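Side-chain contacts in D-3-phosphoglycerate dehydrogenase (Sulfolobus tokodaii, PDB 2EKL), which probably oxidises D-3-phosphoglycerate with NAD at the start of serine biosynthesis, as a member of the D-isomer specific 2-hydroxyacid dehydrogenases: residues 155-160 with 199-204; 168-171 with 175-178. All blocks are in the same frame, centred on the assembly; numbering follows the deposited sequence.

Contact 1 (155-160 with 199-204); sequences TKVGII and VISLHV. With NAD (nicotinamide-adenine-dinucleotide), chain B.
Val157 of helix 152-163 packs on His203 and Ser201 in a small, buried helix-on-sheet contact just behind the NAD site. Strand 199-202 carries Ser201 and ends right before His203. Nearly all the contact runs through the two methyls of Val157. CG2 is the closer one, 3.7 Å from NE2 of His203, and it also lies 3.8 Å from CE1 of the same ring. The valine meets the imidazole obliquely, on its NE2-CE1 side. The other methyl, CG1, lies 4.1 Å from His203 NE2 and 4.3 Å from Ser201 OG. With CG1 anti to the backbone N (chi1 168°), both methyls of Val157 reach NE2 and CG1 also reaches the serine hydroxyl.

The serine and the histidine are hydrogen-bonded to each other. Ser201 OG and His203 NE2 form a 2.6 Å hydrogen bond, and either could be the donor. This short bond gives NE2 a polar partner where the valine supplies only apolar surface. It also helps fix the rotation of the ring.

The setting is the Rossmann fold of the NAD-binding domain. Helix 152-163 follows the strand 144-148 and the glycine-rich turn, and strand 199-202 is the neighbour of 144-148 in the parallel sheet. Ile147 touches Val157 from that strand. Thr109 of helix 102-118 touches both Ser201 and His203.

Beyond the histidine the chain meets the cofactor. The backbone O of Val204 accepts a 2.5 Å hydrogen bond from NAD O3D, a ribose hydroxyl on the nicotinamide side. Val204 CG1 lies 3.6 Å from C4A of the adenine. The backbone O of His203 comes to 3.4 Å from NAD C5D, a packing contact.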
ATOM      1  N   THR A 155     -13.020  10.783   2.695  1.00 16.20           N
ATOM      2  CA  THR A 155     -13.172  11.374   1.373  1.00 15.50           C
ATOM      3  C   THR A 155     -11.953  11.129   0.493  1.00 15.48           C
ATOM      4  O   THR A 155     -12.088  10.745  -0.666  1.00 16.06           O
ATOM      5  CB  THR A 155     -13.427  12.894   1.464  1.00 15.41           C
ATOM      6  OG1 THR A 155     -14.658  13.127   2.162  1.00 15.60           O
ATOM      7  CG2 THR A 155     -13.520  13.504   0.065  1.00 19.17           C
ATOM      8  N   LYS A 156     -10.761  11.341   1.042  1.00 14.69           N
ATOM      9  CA  LYS A 156      -9.547  11.140   0.261  1.00 15.67           C
ATOM     10  C   LYS A 156      -9.282   9.679  -0.090  1.00 16.54           C
ATOM     11  O   LYS A 156      -8.765   9.382  -1.168  1.00 14.49           O
ATOM     12  CB  LYS A 156      -8.347  11.757   0.986  1.00 15.95           C
ATOM     13  CG  LYS A 156      -8.385  13.286   0.970  1.00 16.08           C
ATOM     14  CD  LYS A 156      -7.152  13.904   1.602  1.00 16.30           C
ATOM     15  CE  LYS A 156      -7.156  15.416   1.417  1.00 19.26           C
ATOM     16  NZ  LYS A 156      -5.947  16.072   1.989  1.00 18.01           N
ATOM     17  N   VAL A 157      -9.631   8.768   0.809  1.00 15.73           N
ATOM     18  CA  VAL A 157      -9.444   7.348   0.534  1.00 15.95           C
ATOM     19  C   VAL A 157     -10.345   7.013  -0.662  1.00 15.62           C
ATOM     20  O   VAL A 157      -9.977   6.235  -1.541  1.00 14.22           O
ATOM     21  CB  VAL A 157      -9.833   6.482   1.767  1.00 15.62           C
ATOM     22  CG1 VAL A 157      -9.925   5.012   1.377  1.00 15.44           C
ATOM     23  CG2 VAL A 157      -8.784   6.657   2.873  1.00 14.88           C
ATOM     24  N   GLY A 158     -11.522   7.627  -0.694  1.00 17.92           N
ATOM     25  CA  GLY A 158     -12.448   7.399  -1.792  1.00 17.03           C
ATOM     26  C   GLY A 158     -11.899   7.908  -3.114  1.00 16.05           C
ATOM     27  O   GLY A 158     -12.023   7.250  -4.145  1.00 16.85           O
ATOM     28  N   ILE A 159     -11.287   9.087  -3.091  1.00 15.59           N
ATOM     29  CA  ILE A 159     -10.720   9.668  -4.305  1.00 15.10           C
ATOM     30  C   ILE A 159      -9.626   8.757  -4.857  1.00 15.06           C
ATOM     31  O   ILE A 159      -9.547   8.518  -6.065  1.00 15.17           O
ATOM     32  CB  ILE A 159     -10.144  11.074  -4.013  1.00 17.48           C
ATOM     33  CG1 ILE A 159     -11.296  12.029  -3.681  1.00 18.48           C
ATOM     34  CG2 ILE A 159      -9.333  11.579  -5.205  1.00 18.97           C
ATOM     35  CD1 ILE A 159     -10.853  13.375  -3.161  1.00 18.95           C
ATOM     36  N   ILE A 160      -8.796   8.229  -3.966  1.00 14.22           N
ATOM     37  CA  ILE A 160      -7.711   7.349  -4.379  1.00 13.28           C
ATOM     38  C   ILE A 160      -8.248   6.012  -4.883  1.00 12.68           C
ATOM     39  O   ILE A 160      -7.823   5.525  -5.930  1.00 12.55           O
ATOM     40  CB  ILE A 160      -6.711   7.124  -3.213  1.00 11.99           C
ATOM     41  CG1 ILE A 160      -6.016   8.451  -2.879  1.00 13.29           C
ATOM     42  CG2 ILE A 160      -5.673   6.080  -3.598  1.00 13.05           C
ATOM     43  CD1 ILE A 160      -5.274   8.457  -1.545  1.00 13.88           C
ATOM     44  N   VAL A 199     -14.602  -4.383  -0.332  1.00 14.96           N
ATOM     45  CA  VAL A 199     -13.676  -3.822   0.643  1.00 14.50           C
ATOM     46  C   VAL A 199     -14.449  -2.779   1.438  1.00 14.67           C
ATOM     47  O   VAL A 199     -15.205  -1.990   0.868  1.00 17.19           O
ATOM     48  CB  VAL A 199     -12.474  -3.112  -0.031  1.00 13.98           C
ATOM     49  CG1 VAL A 199     -11.567  -2.492   1.036  1.00 16.87           C
ATOM     50  CG2 VAL A 199     -11.685  -4.100  -0.883  1.00 14.32           C
ATOM     51  N   ILE A 200     -14.268  -2.787   2.753  1.00 13.67           N
ATOM     52  CA  ILE A 200     -14.926  -1.820   3.626  1.00 14.58           C
ATOM     53  C   ILE A 200     -13.828  -1.096   4.394  1.00 15.06           C
ATOM     54  O   ILE A 200     -12.984  -1.739   5.015  1.00 16.06           O
ATOM     55  CB  ILE A 200     -15.858  -2.517   4.632  1.00 14.98           C
ATOM     56  CG1 ILE A 200     -16.967  -3.255   3.880  1.00 16.55           C
ATOM     57  CG2 ILE A 200     -16.466  -1.486   5.589  1.00 17.64           C
ATOM     58  CD1 ILE A 200     -17.855  -4.095   4.770  1.00 18.94           C
ATOM     59  N   SER A 201     -13.829   0.233   4.346  1.00 13.63           N
ATOM     60  CA  SER A 201     -12.809   1.005   5.048  1.00 14.00           C
ATOM     61  C   SER A 201     -13.484   1.918   6.069  1.00 15.58           C
ATOM     62  O   SER A 201     -14.345   2.725   5.720  1.00 15.32           O
ATOM     63  CB  SER A 201     -11.986   1.818   4.044  1.00 15.90           C
ATOM     64  OG  SER A 201     -10.803   2.315   4.640  1.00 19.04           O
ATOM     65  N   LEU A 202     -13.080   1.786   7.330  1.00 13.56           N
ATOM     66  CA  LEU A 202     -13.673   2.559   8.421  1.00 15.33           C
ATOM     67  C   LEU A 202     -12.899   3.829   8.755  1.00 15.74           C
ATOM     68  O   LEU A 202     -11.698   3.786   9.017  1.00 16.10           O
ATOM     69  CB  LEU A 202     -13.780   1.677   9.665  1.00 16.46           C
ATOM     70  CG  LEU A 202     -14.415   0.303   9.429  1.00 19.40           C
ATOM     71  CD1 LEU A 202     -14.384  -0.492  10.721  1.00 19.83           C
ATOM     72  CD2 LEU A 202     -15.852   0.462   8.924  1.00 20.70           C
ATOM     73  N   HIS A 203     -13.605   4.958   8.754  1.00 16.79           N
ATOM     74  CA  HIS A 203     -12.999   6.259   9.029  1.00 16.27           C
ATOM     75  C   HIS A 203     -13.954   7.120   9.845  1.00 18.12           C
ATOM     76  O   HIS A 203     -14.131   8.306   9.571  1.00 18.53           O
ATOM     77  CB  HIS A 203     -12.683   6.951   7.706  1.00 16.57           C
ATOM     78  CG  HIS A 203     -11.802   6.142   6.811  1.00 17.36           C
ATOM     79  ND1 HIS A 203     -10.457   5.974   7.054  1.00 17.44           N
ATOM     80  CD2 HIS A 203     -12.085   5.395   5.718  1.00 16.32           C
ATOM     81  CE1 HIS A 203      -9.949   5.157   6.149  1.00 17.52           C
ATOM     82  NE2 HIS A 203     -10.915   4.791   5.327  1.00 16.98           N
ATOM     83  N   VAL A 204     -14.559   6.511  10.855  1.00 19.35           N
ATOM     84  CA  VAL A 204     -15.524   7.202  11.701  1.00 20.60           C
ATOM     85  C   VAL A 204     -14.958   7.767  12.994  1.00 23.83           C
ATOM     86  O   VAL A 204     -13.903   7.345  13.469  1.00 23.11           O
ATOM     87  CB  VAL A 204     -16.679   6.257  12.096  1.00 20.51           C
ATOM     88  CG1 VAL A 204     -17.392   5.752  10.854  1.00 23.40           C
ATOM     89  CG2 VAL A 204     -16.133   5.086  12.916  1.00 22.50           C
TER
HETATM   90  PA  NAD B1300     -13.804  13.511  10.473  1.00 21.06           P
HETATM   91  O1A NAD B1300     -13.381  14.415   9.388  1.00 20.44           O
HETATM   92  O2A NAD B1300     -14.465  14.160  11.678  1.00 18.98           O
HETATM   93  O5B NAD B1300     -14.764  12.412   9.811  1.00 21.90           O
HETATM   94  C5B NAD B1300     -15.367  11.424  10.633  1.00 21.47           C
HETATM   95  C4B NAD B1300     -16.756  11.045   9.836  1.00 23.44           C
HETATM   96  O4B NAD B1300     -17.296   9.801  10.310  1.00 24.95           O
HETATM   97  C3B NAD B1300     -17.779  12.227   9.929  1.00 23.53           C
HETATM   98  O3B NAD B1300     -18.239  12.629   8.640  1.00 21.77           O
HETATM   99  C2B NAD B1300     -18.832  11.663  10.890  1.00 25.95           C
HETATM  100  O2B NAD B1300     -20.135  12.191  10.822  1.00 25.74           O
HETATM  101  C1B NAD B1300     -18.677  10.224  10.560  1.00 25.19           C
HETATM  102  N9A NAD B1300     -19.337   9.304  11.539  1.00 26.04           N
HETATM  103  C8A NAD B1300     -19.381   9.334  12.926  1.00 26.96           C
HETATM  104  N7A NAD B1300     -20.107   8.285  13.379  1.00 28.93           N
HETATM  105  C5A NAD B1300     -20.532   7.576  12.308  1.00 29.54           C
HETATM  106  C6A NAD B1300     -21.326   6.378  12.113  1.00 31.61           C
HETATM  107  N6A NAD B1300     -21.822   5.713  13.144  1.00 34.11           N
HETATM  108  N1A NAD B1300     -21.586   5.897  10.785  1.00 31.28           N
HETATM  109  C2A NAD B1300     -21.077   6.573   9.629  1.00 31.34           C
HETATM  110  N3A NAD B1300     -20.303   7.743   9.814  1.00 26.81           N
HETATM  111  C4A NAD B1300     -20.043   8.222  11.126  1.00 27.80           C
HETATM  112  O3  NAD B1300     -12.523  12.716  11.041  1.00 21.21           O
HETATM  113  PN  NAD B1300     -11.178  12.239  10.288  1.00 21.77           P
HETATM  114  O1N NAD B1300     -11.483  11.895   8.891  1.00 21.50           O
HETATM  115  O2N NAD B1300     -10.219  13.364  10.490  1.00 22.91           O
HETATM  116  O5D NAD B1300     -10.818  11.031  11.233  1.00 23.42           O
HETATM  117  C5D NAD B1300     -11.476   9.793  11.064  1.00 22.92           C
HETATM  118  C4D NAD B1300     -11.015   8.775  12.086  1.00 24.51           C
HETATM  119  O4D NAD B1300      -9.644   8.455  11.935  1.00 21.35           O
HETATM  120  C3D NAD B1300     -11.163   9.180  13.581  1.00 23.97           C
HETATM  121  O3D NAD B1300     -11.654   8.082  14.366  1.00 25.10           O
HETATM  122  C2D NAD B1300      -9.801   9.642  13.950  1.00 23.92           C
HETATM  123  O2D NAD B1300      -9.625   9.766  15.348  1.00 25.81           O
HETATM  124  C1D NAD B1300      -9.021   8.598  13.200  1.00 23.02           C
HETATM  125  N1N NAD B1300      -7.576   8.856  12.942  1.00 21.81           N
HETATM  126  C2N NAD B1300      -6.652   7.791  13.183  1.00 21.52           C
HETATM  127  C3N NAD B1300      -5.264   8.015  12.942  1.00 21.19           C
HETATM  128  C7N NAD B1300      -4.302   6.915  13.184  1.00 20.79           C
HETATM  129  O7N NAD B1300      -3.089   7.256  13.650  1.00 21.24           O
HETATM  130  N7N NAD B1300      -4.561   5.633  12.974  1.00 20.69           N
HETATM  131  C4N NAD B1300      -4.844   9.355  12.451  1.00 22.15           C
HETATM  132  C5N NAD B1300      -5.793  10.427  12.212  1.00 22.62           C
HETATM  133  C6N NAD B1300      -7.177  10.163  12.464  1.00 22.58           C

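Contact 2 (168-171 with 175-178); sequences VLAY and DIRE. With NAD (nicotinamide-adenine-dinucleotide), chain B.
Backbone hydrogen bonds to Lys186 of strand 186-187 and to Val188 just beyond it hold Ala170 in place, and the methyl of Ala170 meets Ile176. The end methyl of Ile176 does the touching: CD1 lies 3.9 Å from Ala170 CB. It is equally close to backbone atoms, at 3.9 Å from Tyr171 C. In Ile176, CG1 stands between the backbone N and the carbonyl carbon (chi1 58°), and the extended chi2 of 166° carries CD1 on to the strand. Phe150 touches both Ala170 and Ile176 from outside the two segments.

Ile176 sits at the N-cap position of helix 177-182. The backbone N of Arg177 gives a weak hydrogen bond of 3.3 Å to Asp175 OD1, in the pattern of an Asx turn. The aspartate charge at this helix end is probably favourable.

Strand 167-171, helix 177-182 and strand 186-187 form a beta-alpha-beta unit of the Rossmann fold. Tyr171 meets Ile176 through its backbone, while its CB points away from the helix segment. Its ring reaches the adenine, with CE2 3.5 Å from NAD N1A, and approaches it obliquely. Asp172, the next residue, hydrogen-bonds NAD through OD2, and Ile176 packs close to its side chain.

The contact is van der Waals packing of one methyl on the alanine methyl and on the strand backbone, with no directional bond between the segments. Ordinary packing of a single methyl, rather than polar bonding, holds the helix start against the strand it follows, beside the adenosine end of the cofactor.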
ATOM      1  N   VAL A 168     -16.755   3.355  -5.812  1.00 17.36           N
ATOM      2  CA  VAL A 168     -16.843   3.854  -4.449  1.00 17.29           C
ATOM      3  C   VAL A 168     -18.241   4.150  -3.927  1.00 18.90           C
ATOM      4  O   VAL A 168     -19.002   4.904  -4.538  1.00 19.54           O
ATOM      5  CB  VAL A 168     -15.990   5.136  -4.292  1.00 17.09           C
ATOM      6  CG1 VAL A 168     -15.974   5.583  -2.839  1.00 17.24           C
ATOM      7  CG2 VAL A 168     -14.576   4.885  -4.804  1.00 18.28           C
ATOM      8  N   LEU A 169     -18.561   3.547  -2.787  1.00 16.66           N
ATOM      9  CA  LEU A 169     -19.833   3.757  -2.109  1.00 18.13           C
ATOM     10  C   LEU A 169     -19.454   4.385  -0.779  1.00 18.36           C
ATOM     11  O   LEU A 169     -18.384   4.103  -0.235  1.00 18.04           O
ATOM     12  CB  LEU A 169     -20.558   2.430  -1.856  1.00 15.71           C
ATOM     13  CG  LEU A 169     -20.979   1.579  -3.056  1.00 17.23           C
ATOM     14  CD1 LEU A 169     -21.730   0.350  -2.559  1.00 16.88           C
ATOM     15  CD2 LEU A 169     -21.865   2.399  -3.994  1.00 19.38           C
ATOM     16  N   ALA A 170     -20.314   5.241  -0.243  1.00 18.55           N
ATOM     17  CA  ALA A 170     -19.996   5.872   1.022  1.00 20.11           C
ATOM     18  C   ALA A 170     -21.217   6.028   1.907  1.00 20.59           C
ATOM     19  O   ALA A 170     -22.327   6.240   1.421  1.00 20.92           O
ATOM     20  CB  ALA A 170     -19.351   7.236   0.778  1.00 20.63           C
ATOM     21  N   TYR A 171     -20.999   5.890   3.209  1.00 19.08           N
ATOM     22  CA  TYR A 171     -22.060   6.056   4.187  1.00 20.14           C
ATOM     23  C   TYR A 171     -21.555   6.924   5.319  1.00 20.50           C
ATOM     24  O   TYR A 171     -20.425   6.766   5.791  1.00 19.74           O
ATOM     25  CB  TYR A 171     -22.522   4.721   4.780  1.00 20.66           C
ATOM     26  CG  TYR A 171     -23.468   4.920   5.954  1.00 24.23           C
ATOM     27  CD1 TYR A 171     -24.742   5.464   5.766  1.00 25.41           C
ATOM     28  CD2 TYR A 171     -23.064   4.634   7.259  1.00 24.98           C
ATOM     29  CE1 TYR A 171     -25.585   5.724   6.851  1.00 27.24           C
ATOM     30  CE2 TYR A 171     -23.902   4.890   8.351  1.00 25.95           C
ATOM     31  CZ  TYR A 171     -25.159   5.438   8.136  1.00 28.03           C
ATOM     32  OH  TYR A 171     -25.975   5.722   9.210  1.00 30.25           O
ATOM     33  N   ASP A 175     -25.107  14.341   6.169  1.00 21.97           N
ATOM     34  CA  ASP A 175     -25.434  14.457   4.753  1.00 23.40           C
ATOM     35  C   ASP A 175     -24.174  14.508   3.885  1.00 24.39           C
ATOM     36  O   ASP A 175     -23.349  15.410   4.027  1.00 23.32           O
ATOM     37  CB  ASP A 175     -26.288  15.709   4.520  1.00 26.30           C
ATOM     38  CG  ASP A 175     -26.557  15.972   3.053  1.00 28.30           C
ATOM     39  OD1 ASP A 175     -26.693  15.002   2.280  1.00 32.57           O
ATOM     40  OD2 ASP A 175     -26.646  17.156   2.671  1.00 34.44           O
ATOM     41  N   ILE A 176     -24.032  13.539   2.983  1.00 22.68           N
ATOM     42  CA  ILE A 176     -22.863  13.480   2.105  1.00 23.74           C
ATOM     43  C   ILE A 176     -23.240  13.208   0.653  1.00 24.79           C
ATOM     44  O   ILE A 176     -22.380  12.915  -0.174  1.00 23.31           O
ATOM     45  CB  ILE A 176     -21.880  12.375   2.552  1.00 22.72           C
ATOM     46  CG1 ILE A 176     -22.592  11.021   2.563  1.00 23.43           C
ATOM     47  CG2 ILE A 176     -21.319  12.702   3.926  1.00 23.56           C
ATOM     48  CD1 ILE A 176     -21.645   9.830   2.659  1.00 24.48           C
ATOM     49  N   ARG A 177     -24.559  13.362   0.338  1.00 25.42           N
ATOM     50  CA  ARG A 177     -25.009  13.023  -1.012  1.00 27.87           C
ATOM     51  C   ARG A 177     -24.141  13.672  -2.112  1.00 27.47           C
ATOM     52  O   ARG A 177     -23.640  13.017  -3.017  1.00 27.52           O
ATOM     53  CB  ARG A 177     -26.456  13.486  -1.139  1.00 29.46           C
ATOM     54  CG  ARG A 177     -27.060  13.127  -2.491  1.00 35.07           C
ATOM     55  CD  ARG A 177     -28.373  13.872  -2.733  1.00 38.16           C
ATOM     56  NE  ARG A 177     -28.124  15.280  -3.046  1.00 43.44           N
ATOM     57  CZ  ARG A 177     -28.614  16.185  -2.187  1.00 45.30           C
ATOM     58  NH1 ARG A 177     -29.213  15.785  -1.072  1.00 47.31           N
ATOM     59  NH2 ARG A 177     -28.597  17.481  -2.515  1.00 45.81           N
ATOM     60  N   GLU A 178     -24.099  15.082  -2.024  1.00 28.04           N
ATOM     61  CA  GLU A 178     -23.349  15.834  -3.027  1.00 29.10           C
ATOM     62  C   GLU A 178     -21.838  15.644  -2.918  1.00 28.24           C
ATOM     63  O   GLU A 178     -21.142  15.553  -3.931  1.00 27.07           O
ATOM     64  CB  GLU A 178     -23.680  17.328  -2.936  1.00 33.06           C
ATOM     65  CG  GLU A 178     -22.900  18.186  -3.927  1.00 38.25           C
ATOM     66  CD  GLU A 178     -23.206  19.668  -3.794  1.00 42.72           C
ATOM     67  OE1 GLU A 178     -23.012  20.220  -2.689  1.00 46.47           O
ATOM     68  OE2 GLU A 178     -23.635  20.280  -4.794  1.00 43.62           O
TER
HETATM   69  PA  NAD B1300     -13.804  13.511  10.473  1.00 21.06           P
HETATM   70  O1A NAD B1300     -13.381  14.415   9.388  1.00 20.44           O
HETATM   71  O2A NAD B1300     -14.465  14.160  11.678  1.00 18.98           O
HETATM   72  O5B NAD B1300     -14.764  12.412   9.811  1.00 21.90           O
HETATM   73  C5B NAD B1300     -15.367  11.424  10.633  1.00 21.47           C
HETATM   74  C4B NAD B1300     -16.756  11.045   9.836  1.00 23.44           C
HETATM   75  O4B NAD B1300     -17.296   9.801  10.310  1.00 24.95           O
HETATM   76  C3B NAD B1300     -17.779  12.227   9.929  1.00 23.53           C
HETATM   77  O3B NAD B1300     -18.239  12.629   8.640  1.00 21.77           O
HETATM   78  C2B NAD B1300     -18.832  11.663  10.890  1.00 25.95           C
HETATM   79  O2B NAD B1300     -20.135  12.191  10.822  1.00 25.74           O
HETATM   80  C1B NAD B1300     -18.677  10.224  10.560  1.00 25.19           C
HETATM   81  N9A NAD B1300     -19.337   9.304  11.539  1.00 26.04           N
HETATM   82  C8A NAD B1300     -19.381   9.334  12.926  1.00 26.96           C
HETATM   83  N7A NAD B1300     -20.107   8.285  13.379  1.00 28.93           N
HETATM   84  C5A NAD B1300     -20.532   7.576  12.308  1.00 29.54           C
HETATM   85  C6A NAD B1300     -21.326   6.378  12.113  1.00 31.61           C
HETATM   86  N6A NAD B1300     -21.822   5.713  13.144  1.00 34.11           N
HETATM   87  N1A NAD B1300     -21.586   5.897  10.785  1.00 31.28           N
HETATM   88  C2A NAD B1300     -21.077   6.573   9.629  1.00 31.34           C
HETATM   89  N3A NAD B1300     -20.303   7.743   9.814  1.00 26.81           N
HETATM   90  C4A NAD B1300     -20.043   8.222  11.126  1.00 27.80           C
HETATM   91  O3  NAD B1300     -12.523  12.716  11.041  1.00 21.21           O
HETATM   92  PN  NAD B1300     -11.178  12.239  10.288  1.00 21.77           P
HETATM   93  O1N NAD B1300     -11.483  11.895   8.891  1.00 21.50           O
HETATM   94  O2N NAD B1300     -10.219  13.364  10.490  1.00 22.91           O
HETATM   95  O5D NAD B1300     -10.818  11.031  11.233  1.00 23.42           O
HETATM   96  C5D NAD B1300     -11.476   9.793  11.064  1.00 22.92           C
HETATM   97  C4D NAD B1300     -11.015   8.775  12.086  1.00 24.51           C
HETATM   98  O4D NAD B1300      -9.644   8.455  11.935  1.00 21.35           O
HETATM   99  C3D NAD B1300     -11.163   9.180  13.581  1.00 23.97           C
HETATM  100  O3D NAD B1300     -11.654   8.082  14.366  1.00 25.10           O
HETATM  101  C2D NAD B1300      -9.801   9.642  13.950  1.00 23.92           C
HETATM  102  O2D NAD B1300      -9.625   9.766  15.348  1.00 25.81           O
HETATM  103  C1D NAD B1300      -9.021   8.598  13.200  1.00 23.02           C
HETATM  104  N1N NAD B1300      -7.576   8.856  12.942  1.00 21.81           N
HETATM  105  C2N NAD B1300      -6.652   7.791  13.183  1.00 21.52           C
HETATM  106  C3N NAD B1300      -5.264   8.015  12.942  1.00 21.19           C
HETATM  107  C7N NAD B1300      -4.302   6.915  13.184  1.00 20.79           C
HETATM  108  O7N NAD B1300      -3.089   7.256  13.650  1.00 21.24           O
HETATM  109  N7N NAD B1300      -4.561   5.633  12.974  1.00 20.69           N
HETATM  110  C4N NAD B1300      -4.844   9.355  12.451  1.00 22.15           C
HETATM  111  C5N NAD B1300      -5.793  10.427  12.212  1.00 22.62           C
HETATM  112  C6N NAD B1300      -7.177  10.163  12.464  1.00 22.58           C

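How the contacts relate
Both contacts lie in the NAD-binding domain and reach the same seven-stranded parallel sheet. Their centres are 11 Å apart. Along the chain, helix 152-163 comes first. Strand 167-171 and the start of helix 177-182 follow, and strand 199-202 comes last, so contact 2 falls wholly between the two segments of contact 1. The two also touch directly: Gly158 O packs 3.5 Å from Val168 CG2. Strand 144-148 separates strands 167-171 and 199-202 in the sheet. The C-terminal ends of these two strands face NAD, as is usual in a Rossmann fold, so the contacts flank parts of one cofactor site: contact 1 near the nicotinamide-side ribose as well as the adenine, contact 2 at the adenine.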